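ABC transporter substrate-binding protein-branched chain amino acid transport (Streptococcus pneumoniae, PDB 4GNR) probably captures branched-chain amino acids such as isoleucine outside the cell and delivers them to an ABC transporter for import. Local coordinates at residues I251-S255 / T281-L285. Sequence-based numbering, arbitrary orientation.
With ILE (isoleucine), chain B.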
ATOM      1  N   ILE A 251       4.948   7.868  -4.859  1.00  6.64           N
ATOM      2  CA  ILE A 251       5.760   6.881  -4.187  1.00  7.07           C
ATOM      3  C   ILE A 251       5.266   5.467  -4.447  1.00  6.53           C
ATOM      4  O   ILE A 251       4.060   5.197  -4.431  1.00  7.15           O
ATOM      5  CB  ILE A 251       5.750   7.126  -2.658  1.00  7.76           C
ATOM      6  CG1 ILE A 251       6.406   8.472  -2.377  1.00 10.47           C
ATOM      7  CG2 ILE A 251       6.460   5.998  -1.915  1.00  9.99           C
ATOM      8  CD1 ILE A 251       6.510   8.833  -0.940  1.00 11.08           C
ATOM      9  N   SER A 252       6.219   4.560  -4.679  1.00  7.25           N
ATOM     10  CA  SER A 252       5.912   3.153  -4.849  1.00  7.47           C
ATOM     11  C   SER A 252       6.968   2.322  -4.130  1.00  7.24           C
ATOM     12  O   SER A 252       8.088   2.740  -3.911  1.00  9.38           O
ATOM     13  CB  SER A 252       5.862   2.755  -6.313  1.00  7.99           C
ATOM     14  OG  SER A 252       5.481   1.409  -6.451  1.00 11.44           O
ATOM     15  N   GLY A 253       6.625   1.082  -3.831  1.00  8.78           N
ATOM     16  CA  GLY A 253       7.547   0.135  -3.198  1.00  9.35           C
ATOM     17  C   GLY A 253       7.985  -0.979  -4.120  1.00  9.24           C
ATOM     18  O   GLY A 253       8.573  -1.935  -3.657  1.00 11.45           O
ATOM     19  N   PHE A 254       7.736  -0.819  -5.413  1.00  9.43           N
ATOM     20  CA  PHE A 254       8.057  -1.831  -6.417  1.00  9.98           C
ATOM     21  C   PHE A 254       8.279  -1.158  -7.767  1.00 10.02           C
ATOM     22  O   PHE A 254       7.476  -0.333  -8.188  1.00 12.31           O
ATOM     23  CB  PHE A 254       6.886  -2.852  -6.544  1.00 10.13           C
ATOM     24  CG  PHE A 254       7.151  -4.006  -7.523  1.00 10.42           C
ATOM     25  CD1 PHE A 254       8.101  -4.954  -7.217  1.00 10.35           C
ATOM     26  CD2 PHE A 254       6.453  -4.158  -8.700  1.00 12.80           C
ATOM     27  CE1 PHE A 254       8.384  -6.010  -8.060  1.00 11.56           C
ATOM     28  CE2 PHE A 254       6.729  -5.236  -9.547  1.00 14.43           C
ATOM     29  CZ  PHE A 254       7.718  -6.144  -9.215  1.00 12.46           C
ATOM     30  N   SER A 255       9.380  -1.512  -8.414  1.00 10.74           N
ATOM     31  CA  SER A 255       9.707  -0.985  -9.729  1.00 11.29           C
ATOM     32  C   SER A 255      10.199  -2.077 -10.650  1.00 12.08           C
ATOM     33  O   SER A 255      10.995  -2.916 -10.272  1.00 13.66           O
ATOM     34  CB  SER A 255      10.813   0.061  -9.663  1.00 12.45           C
ATOM     35  OG  SER A 255      11.239   0.463 -10.964  1.00 14.38           O
ATOM     36  N   THR A 281       2.369  -2.444  -6.948  1.00  6.88           N
ATOM     37  CA  THR A 281       3.216  -2.593  -5.775  1.00  6.33           C
ATOM     38  C   THR A 281       2.477  -3.369  -4.684  1.00  5.90           C
ATOM     39  O   THR A 281       3.136  -4.024  -3.863  1.00  6.55           O
ATOM     40  CB  THR A 281       3.646  -1.195  -5.234  1.00  6.98           C
ATOM     41  OG1 THR A 281       4.612  -1.355  -4.205  1.00  8.53           O
ATOM     42  CG2 THR A 281       2.502  -0.358  -4.752  1.00  7.66           C
ATOM     43  N   PHE A 282       1.143  -3.287  -4.625  1.00  5.55           N
ATOM     44  CA  PHE A 282       0.404  -3.974  -3.574  1.00  5.36           C
ATOM     45  C   PHE A 282       0.348  -5.476  -3.826  1.00  5.29           C
ATOM     46  O   PHE A 282       0.405  -6.257  -2.880  1.00  5.32           O
ATOM     47  CB  PHE A 282      -0.953  -3.312  -3.373  1.00  5.44           C
ATOM     48  CG  PHE A 282      -0.789  -1.853  -3.031  1.00  6.07           C
ATOM     49  CD1 PHE A 282      -0.024  -1.479  -1.935  1.00  6.44           C
ATOM     50  CD2 PHE A 282      -1.343  -0.855  -3.798  1.00  7.18           C
ATOM     51  CE1 PHE A 282       0.213  -0.133  -1.632  1.00  7.74           C
ATOM     52  CE2 PHE A 282      -1.141   0.499  -3.483  1.00  8.75           C
ATOM     53  CZ  PHE A 282      -0.350   0.853  -2.409  1.00  8.56           C
ATOM     54  N   ALA A 283       0.211  -5.890  -5.092  1.00  5.44           N
ATOM     55  CA  ALA A 283       0.298  -7.325  -5.408  1.00  5.36           C
ATOM     56  C   ALA A 283       1.688  -7.858  -5.006  1.00  4.95           C
ATOM     57  O   ALA A 283       1.795  -8.964  -4.462  1.00  5.24           O
ATOM     58  CB  ALA A 283       0.058  -7.579  -6.883  1.00  6.24           C
ATOM     59  N   ALA A 284       2.742  -7.091  -5.307  1.00  5.17           N
ATOM     60  CA  ALA A 284       4.108  -7.504  -4.986  1.00  5.03           C
ATOM     61  C   ALA A 284       4.301  -7.635  -3.462  1.00  4.91           C
ATOM     62  O   ALA A 284       4.855  -8.621  -2.978  1.00  5.28           O
ATOM     63  CB  ALA A 284       5.090  -6.498  -5.579  1.00  6.20           C
ATOM     64  N   LEU A 285       3.849  -6.633  -2.703  1.00  4.97           N
ATOM     65  CA  LEU A 285       3.968  -6.692  -1.244  1.00  4.87           C
ATOM     66  C   LEU A 285       3.197  -7.880  -0.674  1.00  4.62           C
ATOM     67  O   LEU A 285       3.684  -8.546   0.235  1.00  4.92           O
ATOM     68  CB  LEU A 285       3.475  -5.394  -0.593  1.00  5.13           C
ATOM     69  CG  LEU A 285       4.425  -4.193  -0.725  1.00  6.14           C
ATOM     70  CD1 LEU A 285       3.686  -2.903  -0.414  1.00  7.23           C
ATOM     71  CD2 LEU A 285       5.654  -4.331   0.183  1.00  7.23           C
TER
HETATM   72  N   ILE B 401      -0.674   2.748   2.624  1.00  6.27           N
HETATM   73  CA  ILE B 401      -2.146   2.951   2.516  1.00  6.07           C
HETATM   74  C   ILE B 401      -2.787   2.686   3.874  1.00  5.74           C
HETATM   75  O   ILE B 401      -4.022   2.835   3.986  1.00  6.70           O
HETATM   76  CB  ILE B 401      -2.780   2.240   1.282  1.00  9.23           C
HETATM   77  CG1 ILE B 401      -2.305   0.810   1.169  1.00  9.21           C
HETATM   78  CG2 ILE B 401      -2.507   2.965  -0.151  1.00  8.24           C
HETATM   79  CD1 ILE B 401      -2.973   0.070   0.032  1.00  7.90           C
HETATM   80  OXT ILE B 401      -2.035   2.371   4.820  1.00  6.80           O
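Phe254 and Thr281 bring the two backbones to their nearest approach, CA to CA 4.9 Å, where residues 251-255 run off the end of strand 248-252 and meet the first turn of helix 281-297. That turn is already closed by the backbone bond from Leu285 N to Thr281 O, and Ser280 OG accepts from Phe282 N at the helix start. Thr281 meets three successive residues, Ser252, Gly253 and Phe254. Its OG1, turned away from its own backbone N (chi1 -172°), lies 3.2 Å from Gly253 N, while its CB meets Ser252 OG at 3.4 Å. Phe254 CB comes within 3.6 Å of the same oxygen, Thr281 OG1. Ser252 OG is hydrogen-bonded to Asn232 OD1, and Asn232 ND2 holds Ile251 O, so one asparagine side chain grips two successive residues at the strand end. One turn along the helix, Ala284 sets its methyl over one face of the Phe254 ring in a CH-pi contact, CB 3.9 Å from the centroid and 19° off the ring normal. Ala264 and Phe267 of helix 262-275 touch Phe254 and Ala284 respectively, extending this apolar patch. Phe282 points from the helix to the ligand: bound isoleucine lays its CD1 over one ring face, 3.6 Å from Phe282 CE1, and Thr281 CG2 sits over the centre of the opposite face. Thr281 is thus a second-shell residue, its oxygen turned to the loop and its methyl backing a pocket aromatic. Van der Waals and CH-pi packing carry the Phe254-Ala284 side, while Asn232 holds the strand end; the contact thereby joins the end of a sheet strand, in this periplasmic-binding-protein fold, to the apolar wall that receives the ligand's side chain.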